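PDB 5EIK: uncharacterized protein Y57A10A.28 from Caenorhabditis elegans, which forms a homotrimeric potassium channel of intracellular membranes, binds PIP2, and may carry counter-ion current during calcium release from internal stores. Local coordinates for residues A[101-104]-A[105-109]; A[40-43]-A[44-48]; A[121-124]-A[125-129]. All coordinates share one frame; numbering follows the deposited sequence.

Contact 1. Residues A[101-104]-A[105-109]; sequences VWYL and VFYSP. With CPL (1-palmitoyl-2-linoleoyl-sn-glycero-3-phosphocholine), chain C.
Trp102, Tyr103, Phe106 and Tyr107 form an aromatic cluster on the last turns of helix 92-107. The ring of Tyr107 presents its edge to the face of the Trp102 six-membered ring, offset from its centre, with the planes at 90° and Trp102 CZ2 3.6 Å from Tyr107 CE2. Trp102 meets Phe106 less regularly: the planes are inclined by 42°, and CD1 of Trp102 lies 3.4 Å from CD1 of Phe106. Between the tyrosines there is a CH-pi contact, Tyr107 CB standing over one face of Tyr103, 4.2 Å from the ring centroid. CG of Tyr103, anti to its N (chi1 179°), carries the ring toward the next turn.

The phospholipid CPL lies on the two tyrosines. Its ester oxygen O2 lies over the opposite face of Tyr103, 3.5 Å from CZ, while choline carbon C6 sits over the centre of the Tyr107 ring, 3.7 Å from CD1.

Backbone bonds run i to i+4 as far as Ser108 N to Leu104 O (3.2 Å), where the helix ends and the donor stands above the carbonyl plane.

Tyr107 OH is hydrogen-bonded to Ser55 O, Trp102 and Phe106 pack on Cys62 and Cys66 of helix 59-70, and Val101 rests on helix 30-47.

Contact 2. Residues A[40-43]-A[44-48]; sequences CLSV and RHDLG
Val43 and Leu47 lie side by side along the last turn of helix 30-47, pointing the same way, with Val43 CG1 4.1 Å from Leu47 CD1. Val43 places this methyl anti to its own N (chi1 171°), on the side of its carbonyl carbon and therefore toward the following turn. Leu47 comes back over the backbone, its CG 3.3 Å from Val43 O, with CD1 also close to that oxygen.

On another side of the helix Ser42 and Asp46 come near one another, Ser42 OG 3.7 Å from Asp46 OD2. With CG opposite the carbonyl carbon and beside the backbone N (chi1 -69°), the Asp46 carboxylate folds back along the helix, and OD2 comes to 3.2 Å from Ser42 O. Both atoms are acceptors, so no bond forms there, and the proximity probably disfavours a full negative charge slightly; a long, weak ion pair from OD2 to Lys171 would offset it. Ser42 O itself takes the amide of Asp46 at 2.9 Å.

Arg44 follows a different course. It is extended from CG to NE, and its CB alone stays near the preceding turn, 3.4 Å from Cys40 O. The guanidinium is carried away to a salt bridge with Asp111 and a cation-pi contact with Phe114.

The regular pattern decays at the end: Leu47 N reaches Val43 O at 3.0 Å, but the bond is bent to 123° and weak. Gly48 then leaves helical geometry with positive phi, a conformation that suits glycine, at the cytoplasmic end of the first transmembrane helix of the TRIC channel.

Contact 3. Residues A[121-124]-A[125-129]; sequences PVKL and GLSVL. With DMU (decyl-beta-D-maltopyranoside), chain K.
Successive i to i+4 backbone bonds join residues 121-124 to 125-128 in a regular helical turn, from Gly125 N to Pro121 O (3.1 Å) through to Val128 N to Leu124 O (3.2 Å). The side chain most closely tied to this backbone is Ser127. Lying next to its own N and turned away from the carbonyl carbon (chi1 -64°), its OG reaches back to the preceding turn and donates to Lys123 O at 2.8 Å. The amide of Ser127 donates to the same oxygen at 3.0 Å, and the two donors approach from opposite faces of the carbonyl plane. One acceptor is thus gripped twice, and the buried hydroxyl is satisfied within its own helix.

This serine-to-carbonyl bond is a familiar way of accommodating a polar side chain in a transmembrane helix, here the fourth of the TRIC channel. Ser127 packs on Lys233 and Leu237 of helix 218-238, against which Leu124 and Val128 also lie. Along a different side, Lys123, Leu126 and Leu129 touch helix 30-47.

Val122 and Leu126 run alongside one another, CG1 of the valine meeting CD1 of the leucine at 3.8 Å. The leucine also lies close over the backbone, with its CG 3.3 Å from Val122 O, the carbonyl that receives its own amide at 2.8 Å.

Gly125 exposes bare backbone to the decyl chain of a bound detergent. DMU C40, near the end of that chain, comes to 3.5 Å from Gly125 CA. Farther along the alkyl chain, Leu129 CD1 and CD2 both approach DMU C25.

Contacts 1 and 2 belong to adjoining helices that pack directly, their centres 13 Å apart. Arg44 NH1 lies 2.9 Å from Val105 O, Cys40 SG comes to 3.6 Å from Trp102 CA, and Phe106 CZ meets Arg44 CB at 3.8 Å. Contact 3 touches neither: its nearest atoms are about 5 Å from contact 2 and about 8 Å from contact 1. Each contact has an amphiphile close by. Contact 1 lines the phosphocholine lipid pocket, contact 3 meets detergent, and in contact 2 the Ser42 side chain is about 5 Å from a bound PIP2. Lys130, a PIP2-binding residue, lies about 7 Å from Ser42 and about 6 Å from Ser127, between side chains.

Contact 1. Residues A[101-104]-A[105-109]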
loop_
_atom_site.group_PDB
_atom_site.type_symbol
_atom_site.label_atom_id
_atom_site.label_comp_id
_atom_site.label_asym_id
_atom_site.label_seq_id
_atom_site.Cartn_x
_atom_site.Cartn_y
_atom_site.Cartn_z
ATOM N N VAL A 101 24.145 -3.338 -12.761
ATOM C CA VAL A 101 23.990 -2.020 -13.355
ATOM C C VAL A 101 23.978 -0.977 -12.240
ATOM O O VAL A 101 24.669 0.039 -12.323
ATOM C CB VAL A 101 22.682 -1.911 -14.178
ATOM C CG1 VAL A 101 22.362 -0.449 -14.474
ATOM C CG2 VAL A 101 22.824 -2.690 -15.483
ATOM N N TRP A 102 23.192 -1.234 -11.195
ATOM C CA TRP A 102 23.100 -0.318 -10.060
ATOM C C TRP A 102 24.484 -0.089 -9.445
ATOM O O TRP A 102 24.855 1.043 -9.131
ATOM C CB TRP A 102 22.151 -0.869 -8.988
ATOM C CG TRP A 102 22.378 -0.256 -7.639
ATOM C CD1 TRP A 102 21.965 0.982 -7.215
ATOM C CD2 TRP A 102 23.161 -0.804 -6.576
ATOM N NE1 TRP A 102 22.452 1.239 -5.952
ATOM C CE2 TRP A 102 23.188 0.163 -5.534
ATOM C CE3 TRP A 102 23.847 -2.015 -6.400
ATOM C CZ2 TRP A 102 23.874 -0.046 -4.333
ATOM C CZ3 TRP A 102 24.533 -2.226 -5.199
ATOM C CH2 TRP A 102 24.539 -1.244 -4.183
ATOM N N TYR A 103 25.239 -1.167 -9.265
ATOM C CA TYR A 103 26.579 -1.053 -8.704
ATOM C C TYR A 103 27.464 -0.178 -9.585
ATOM O O TYR A 103 28.197 0.686 -9.089
ATOM C CB TYR A 103 27.236 -2.422 -8.569
ATOM C CG TYR A 103 28.636 -2.324 -8.017
ATOM C CD1 TYR A 103 28.855 -2.112 -6.660
ATOM C CD2 TYR A 103 29.741 -2.371 -8.862
ATOM C CE1 TYR A 103 30.139 -1.946 -6.157
ATOM C CE2 TYR A 103 31.028 -2.206 -8.370
ATOM C CZ TYR A 103 31.220 -1.996 -7.018
ATOM O OH TYR A 103 32.493 -1.848 -6.519
ATOM N N LEU A 104 27.391 -0.407 -10.892
ATOM C CA LEU A 104 28.182 0.359 -11.836
ATOM C C LEU A 104 27.762 1.827 -11.908
ATOM O O LEU A 104 28.609 2.711 -11.999
ATOM C CB LEU A 104 28.091 -0.267 -13.230
ATOM C CG LEU A 104 28.692 -1.664 -13.404
ATOM C CD1 LEU A 104 28.489 -2.132 -14.830
ATOM C CD2 LEU A 104 30.176 -1.630 -13.082
ATOM N N VAL A 105 26.460 2.094 -11.862
ATOM C CA VAL A 105 25.988 3.470 -11.938
ATOM C C VAL A 105 26.395 4.302 -10.725
ATOM O O VAL A 105 26.747 5.473 -10.853
ATOM C CB VAL A 105 24.452 3.517 -12.119
ATOM C CG1 VAL A 105 23.942 4.925 -11.921
ATOM C CG2 VAL A 105 24.081 3.040 -13.519
ATOM N N PHE A 106 26.367 3.699 -9.545
ATOM C CA PHE A 106 26.734 4.433 -8.344
ATOM C C PHE A 106 28.195 4.330 -7.925
ATOM O O PHE A 106 28.721 5.255 -7.315
ATOM C CB PHE A 106 25.861 3.997 -7.152
ATOM C CG PHE A 106 24.476 4.568 -7.171
ATOM C CD1 PHE A 106 23.458 3.958 -7.901
ATOM C CD2 PHE A 106 24.189 5.729 -6.462
ATOM C CE1 PHE A 106 22.174 4.494 -7.921
ATOM C CE2 PHE A 106 22.909 6.274 -6.475
ATOM C CZ PHE A 106 21.899 5.654 -7.208
ATOM N N TYR A 107 28.865 3.230 -8.251
ATOM C CA TYR A 107 30.245 3.075 -7.792
ATOM C C TYR A 107 31.390 2.880 -8.787
ATOM O O TYR A 107 32.526 2.689 -8.358
ATOM C CB TYR A 107 30.289 1.939 -6.773
ATOM C CG TYR A 107 29.208 2.040 -5.726
ATOM C CD1 TYR A 107 29.174 3.103 -4.826
ATOM C CD2 TYR A 107 28.214 1.069 -5.635
ATOM C CE1 TYR A 107 28.174 3.196 -3.862
ATOM C CE2 TYR A 107 27.212 1.151 -4.678
ATOM C CZ TYR A 107 27.195 2.217 -3.793
ATOM O OH TYR A 107 26.189 2.305 -2.856
ATOM N N SER A 108 31.124 2.919 -10.092
ATOM C CA SER A 108 32.213 2.735 -11.055
ATOM C C SER A 108 33.295 3.770 -10.771
ATOM O O SER A 108 32.999 4.923 -10.462
ATOM C CB SER A 108 31.717 2.877 -12.508
ATOM O OG SER A 108 31.456 4.225 -12.852
ATOM N N PRO A 109 34.570 3.362 -10.860
ATOM C CA PRO A 109 35.694 4.267 -10.607
ATOM C C PRO A 109 35.681 5.467 -11.546
ATOM O O PRO A 109 35.398 5.335 -12.742
ATOM C CB PRO A 109 36.911 3.364 -10.818
ATOM C CG PRO A 109 36.435 2.412 -11.850
ATOM C CD PRO A 109 35.053 2.064 -11.365
HETATM C C1 CPL C . 30.114 -5.941 -4.102
HETATM C C2 CPL C . 30.231 -6.134 -5.674
HETATM C C3 CPL C . 28.907 -5.766 -6.411
HETATM C C4 CPL C . 29.089 -2.122 -2.519
HETATM C C5 CPL C . 29.589 -1.343 -1.291
HETATM C C6 CPL C . 30.743 0.677 -2.558
HETATM C C7 CPL C . 29.458 0.952 -0.382
HETATM C C8 CPL C . 31.047 -0.045 -0.775
HETATM C C11 CPL C . 27.001 -7.311 -7.187
HETATM C C12 CPL C . 26.733 -8.815 -7.453
HETATM C C13 CPL C . 28.009 -9.659 -7.769
HETATM C C14 CPL C . 27.985 -10.337 -9.161
HETATM C C15 CPL C . 28.929 -11.561 -9.312
HETATM C C16 CPL C . 28.417 -12.582 -10.380
HETATM C C17 CPL C . 28.241 -12.017 -11.797
HETATM C C18 CPL C . 29.416 -12.398 -12.788
HETATM C C19 CPL C . 29.956 -11.238 -13.733
HETATM C C20 CPL C . 29.517 -11.229 -15.230
HETATM C C21 CPL C . 28.378 -10.261 -15.594
HETATM C C22 CPL C . 28.900 -8.891 -16.070
HETATM C C23 CPL C . 28.146 -8.229 -17.202
HETATM C C24 CPL C . 28.173 -6.680 -17.153
HETATM C C25 CPL C . 26.815 -6.075 -17.550
HETATM C C26 CPL C . 26.909 -4.572 -17.667
HETATM C C31 CPL C . 32.554 -5.814 -6.987
HETATM C C32 CPL C . 32.342 -7.026 -7.900
HETATM C C33 CPL C . 33.282 -6.989 -9.158
HETATM C C34 CPL C . 34.119 -8.269 -9.301
HETATM C C35 CPL C . 33.656 -9.210 -10.441
HETATM C C36 CPL C . 33.663 -10.697 -10.012
HETATM C C37 CPL C . 33.910 -11.686 -11.150
HETATM C C38 CPL C . 34.910 -12.762 -10.803
HETATM C C39 CPL C . 35.905 -12.922 -11.976
HETATM C C40 CPL C . 37.253 -12.982 -11.865
HETATM C C41 CPL C . 38.008 -13.806 -10.817
HETATM C C42 CPL C . 38.129 -15.250 -11.337
HETATM C C43 CPL C . 37.621 -16.318 -10.663
HETATM C C44 CPL C . 36.134 -16.623 -10.605
HETATM C C45 CPL C . 35.523 -16.560 -9.204
HETATM N N CPL C . 29.816 0.119 -1.535
HETATM O O2 CPL C . 31.398 -5.334 -6.142
HETATM O O3 CPL C . 28.065 -6.944 -6.181
HETATM O O11 CPL C . 26.327 -6.420 -7.806
HETATM O O31 CPL C . 33.669 -5.243 -6.950
HETATM O O1P CPL C . 27.650 -5.561 -2.133
HETATM O O2P CPL C . 29.811 -4.625 -1.243
HETATM O O3P CPL C . 29.412 -4.647 -3.800
HETATM O O4P CPL C . 28.045 -3.097 -2.246
HETATM P P CPL C . 28.752 -4.510 -2.334
#

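Contact 2. Residues A[40-43]-A[44-48]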
loop_
_atom_site.group_PDB
_atom_site.type_symbol
_atom_site.label_atom_id
_atom_site.label_comp_id
_atom_site.label_asym_id
_atom_site.label_seq_id
_atom_site.Cartn_x
_atom_site.Cartn_y
_atom_site.Cartn_z
ATOM N N CYS A 40 18.229 3.725 -12.745
ATOM C CA CYS A 40 19.205 4.099 -11.721
ATOM C C CYS A 40 19.601 5.567 -11.806
ATOM O O CYS A 40 19.785 6.230 -10.784
ATOM C CB CYS A 40 20.456 3.228 -11.821
ATOM S SG CYS A 40 20.217 1.547 -11.250
ATOM N N LEU A 41 19.739 6.069 -13.027
ATOM C CA LEU A 41 20.082 7.461 -13.224
ATOM C C LEU A 41 18.976 8.312 -12.616
ATOM O O LEU A 41 19.235 9.353 -12.019
ATOM C CB LEU A 41 20.217 7.773 -14.719
ATOM C CG LEU A 41 21.348 7.030 -15.432
ATOM C CD1 LEU A 41 21.365 7.390 -16.910
ATOM C CD2 LEU A 41 22.670 7.377 -14.770
ATOM N N SER A 42 17.738 7.859 -12.766
ATOM C CA SER A 42 16.598 8.589 -12.234
ATOM C C SER A 42 16.652 8.615 -10.705
ATOM O O SER A 42 16.493 9.667 -10.082
ATOM C CB SER A 42 15.298 7.946 -12.724
ATOM O OG SER A 42 14.172 8.668 -12.264
ATOM N N VAL A 43 16.888 7.462 -10.096
ATOM C CA VAL A 43 16.966 7.411 -8.645
ATOM C C VAL A 43 18.115 8.292 -8.168
ATOM O O VAL A 43 18.004 8.959 -7.142
ATOM C CB VAL A 43 17.189 5.974 -8.134
ATOM C CG1 VAL A 43 17.476 5.993 -6.644
ATOM C CG2 VAL A 43 15.953 5.126 -8.413
ATOM N N ARG A 44 19.215 8.295 -8.916
ATOM C CA ARG A 44 20.371 9.101 -8.551
ATOM C C ARG A 44 20.072 10.595 -8.664
ATOM O O ARG A 44 20.497 11.385 -7.823
ATOM C CB ARG A 44 21.571 8.729 -9.424
ATOM C CG ARG A 44 22.786 9.604 -9.202
ATOM C CD ARG A 44 24.080 8.919 -9.645
ATOM N NE ARG A 44 25.191 9.866 -9.653
ATOM C CZ ARG A 44 26.461 9.537 -9.854
ATOM N NH1 ARG A 44 26.802 8.275 -10.066
ATOM N NH2 ARG A 44 27.392 10.479 -9.841
ATOM N N HIS A 45 19.339 10.985 -9.698
ATOM C CA HIS A 45 18.981 12.388 -9.864
ATOM C C HIS A 45 18.046 12.798 -8.718
ATOM O O HIS A 45 18.194 13.874 -8.136
ATOM C CB HIS A 45 18.282 12.601 -11.206
ATOM C CG HIS A 45 17.836 14.011 -11.436
ATOM N ND1 HIS A 45 18.719 15.044 -11.674
ATOM C CD2 HIS A 45 16.600 14.564 -11.455
ATOM C CE1 HIS A 45 18.045 16.170 -11.828
ATOM N NE2 HIS A 45 16.757 15.905 -11.700
ATOM N N ASP A 46 17.093 11.929 -8.387
ATOM C CA ASP A 46 16.154 12.221 -7.316
ATOM C C ASP A 46 16.797 12.236 -5.930
ATOM O O ASP A 46 16.241 12.807 -4.997
ATOM C CB ASP A 46 14.988 11.221 -7.338
ATOM C CG ASP A 46 14.084 11.400 -8.555
ATOM O OD1 ASP A 46 13.916 12.552 -9.009
ATOM O OD2 ASP A 46 13.530 10.396 -9.050
ATOM N N LEU A 47 17.967 11.618 -5.790
ATOM C CA LEU A 47 18.650 11.585 -4.499
ATOM C C LEU A 47 19.343 12.897 -4.162
ATOM O O LEU A 47 19.596 13.185 -2.993
ATOM C CB LEU A 47 19.663 10.441 -4.454
ATOM C CG LEU A 47 19.090 9.080 -4.048
ATOM C CD1 LEU A 47 20.150 7.993 -4.186
ATOM C CD2 LEU A 47 18.585 9.162 -2.610
ATOM N N GLY A 48 19.659 13.689 -5.179
ATOM C CA GLY A 48 20.302 14.968 -4.934
ATOM C C GLY A 48 21.815 15.033 -5.058
ATOM O O GLY A 48 22.453 14.091 -5.529
#

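Contact 3. Residues A[121-124]-A[125-129]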
loop_
_atom_site.group_PDB
_atom_site.type_symbol
_atom_site.label_atom_id
_atom_site.label_comp_id
_atom_site.label_asym_id
_atom_site.label_seq_id
_atom_site.Cartn_x
_atom_site.Cartn_y
_atom_site.Cartn_z
ATOM N N PRO A 121 24.073 11.716 -26.570
ATOM C CA PRO A 121 23.931 10.695 -27.618
ATOM C C PRO A 121 23.610 9.306 -27.058
ATOM O O PRO A 121 22.792 8.572 -27.617
ATOM C CB PRO A 121 25.292 10.724 -28.319
ATOM C CG PRO A 121 25.746 12.144 -28.117
ATOM C CD PRO A 121 25.368 12.412 -26.678
ATOM N N VAL A 122 24.263 8.955 -25.954
ATOM C CA VAL A 122 24.063 7.655 -25.320
ATOM C C VAL A 122 22.716 7.578 -24.605
ATOM O O VAL A 122 21.957 6.611 -24.775
ATOM C CB VAL A 122 25.205 7.360 -24.307
ATOM C CG1 VAL A 122 24.926 6.065 -23.539
ATOM C CG2 VAL A 122 26.534 7.257 -25.050
ATOM N N LYS A 123 22.421 8.600 -23.805
ATOM C CA LYS A 123 21.168 8.637 -23.072
ATOM C C LYS A 123 20.025 8.499 -24.065
ATOM O O LYS A 123 18.986 7.910 -23.762
ATOM C CB LYS A 123 21.040 9.954 -22.301
ATOM C CG LYS A 123 19.764 10.063 -21.481
ATOM C CD LYS A 123 19.784 11.291 -20.591
ATOM C CE LYS A 123 18.468 11.457 -19.846
ATOM N NZ LYS A 123 18.140 10.272 -19.006
ATOM N N LEU A 124 20.237 9.030 -25.262
ATOM C CA LEU A 124 19.228 8.970 -26.310
ATOM C C LEU A 124 19.101 7.547 -26.854
ATOM O O LEU A 124 17.996 7.066 -27.122
ATOM C CB LEU A 124 19.597 9.942 -27.428
ATOM C CG LEU A 124 18.495 10.300 -28.421
ATOM C CD1 LEU A 124 18.522 11.802 -28.663
ATOM C CD2 LEU A 124 18.685 9.522 -29.718
ATOM N N GLY A 125 20.234 6.874 -27.006
ATOM C CA GLY A 125 20.211 5.512 -27.500
ATOM C C GLY A 125 19.565 4.597 -26.477
ATOM O O GLY A 125 18.801 3.697 -26.827
ATOM N N LEU A 126 19.867 4.831 -25.203
ATOM C CA LEU A 126 19.301 4.018 -24.140
ATOM C C LEU A 126 17.788 4.188 -24.085
ATOM O O LEU A 126 17.047 3.225 -23.900
ATOM C CB LEU A 126 19.920 4.406 -22.802
ATOM C CG LEU A 126 21.420 4.136 -22.699
ATOM C CD1 LEU A 126 21.975 4.804 -21.460
ATOM C CD2 LEU A 126 21.674 2.639 -22.676
ATOM N N SER A 127 17.335 5.423 -24.264
ATOM C CA SER A 127 15.915 5.724 -24.233
ATOM C C SER A 127 15.152 4.961 -25.299
ATOM O O SER A 127 14.027 4.517 -25.070
ATOM C CB SER A 127 15.703 7.223 -24.415
ATOM O OG SER A 127 16.268 7.935 -23.328
ATOM N N VAL A 128 15.763 4.810 -26.469
ATOM C CA VAL A 128 15.117 4.085 -27.554
ATOM C C VAL A 128 14.940 2.634 -27.144
ATOM O O VAL A 128 13.838 2.086 -27.244
ATOM C CB VAL A 128 15.944 4.172 -28.863
ATOM C CG1 VAL A 128 15.352 3.265 -29.928
ATOM C CG2 VAL A 128 15.939 5.613 -29.370
ATOM N N LEU A 129 16.018 2.017 -26.664
ATOM C CA LEU A 129 15.950 0.627 -26.234
ATOM C C LEU A 129 14.920 0.457 -25.117
ATOM O O LEU A 129 14.177 -0.528 -25.092
ATOM C CB LEU A 129 17.313 0.139 -25.740
ATOM C CG LEU A 129 18.487 0.230 -26.724
ATOM C CD1 LEU A 129 19.710 -0.416 -26.098
ATOM C CD2 LEU A 129 18.144 -0.458 -28.030
HETATM C C1 DMU K . 18.999 -8.373 -29.674
HETATM C C2 DMU K . 18.979 -9.678 -30.513
HETATM C C3 DMU K . 19.226 -9.364 -32.072
HETATM C C4 DMU K . 20.385 -8.399 -32.219
HETATM O O5 DMU K . 20.112 -7.182 -31.511
HETATM C C6 DMU K . 20.177 -7.458 -30.096
HETATM O O7 DMU K . 19.670 -10.618 -32.945
HETATM O O16 DMU K . 20.100 -6.223 -29.364
HETATM C C18 DMU K . 21.428 -5.688 -29.280
HETATM C C19 DMU K . 21.373 -4.361 -28.517
HETATM C C22 DMU K . 22.446 -3.414 -29.038
HETATM C C25 DMU K . 21.829 -2.029 -29.203
HETATM C C28 DMU K . 22.870 -1.096 -29.822
HETATM C C31 DMU K . 22.401 0.355 -29.712
HETATM C C34 DMU K . 23.014 0.992 -28.457
HETATM C C37 DMU K . 23.080 2.517 -28.624
HETATM C C40 DMU K . 22.845 3.191 -27.267
HETATM C C43 DMU K . 24.190 3.381 -26.551
HETATM O O49 DMU K . 19.159 -8.721 -28.298
HETATM O O55 DMU K . 17.697 -10.312 -30.306
HETATM C C57 DMU K . 20.594 -8.085 -33.700
HETATM O O61 DMU K . 21.831 -7.390 -33.876
HETATM C C5 DMU K . 18.580 -12.692 -33.576
HETATM C C7 DMU K . 18.971 -12.749 -35.060
HETATM C C8 DMU K . 17.993 -12.062 -35.931
HETATM C C9 DMU K . 17.816 -10.601 -35.460
HETATM O O1 DMU K . 17.448 -10.563 -34.101
HETATM C C10 DMU K . 18.370 -11.241 -33.165
HETATM O O2 DMU K . 18.469 -12.055 -37.224
HETATM O O3 DMU K . 19.531 -13.275 -32.752
HETATM O O4 DMU K . 19.077 -14.136 -35.493
HETATM C C11 DMU K . 16.811 -9.831 -36.317
HETATM O O6 DMU K . 16.769 -8.453 -35.943
#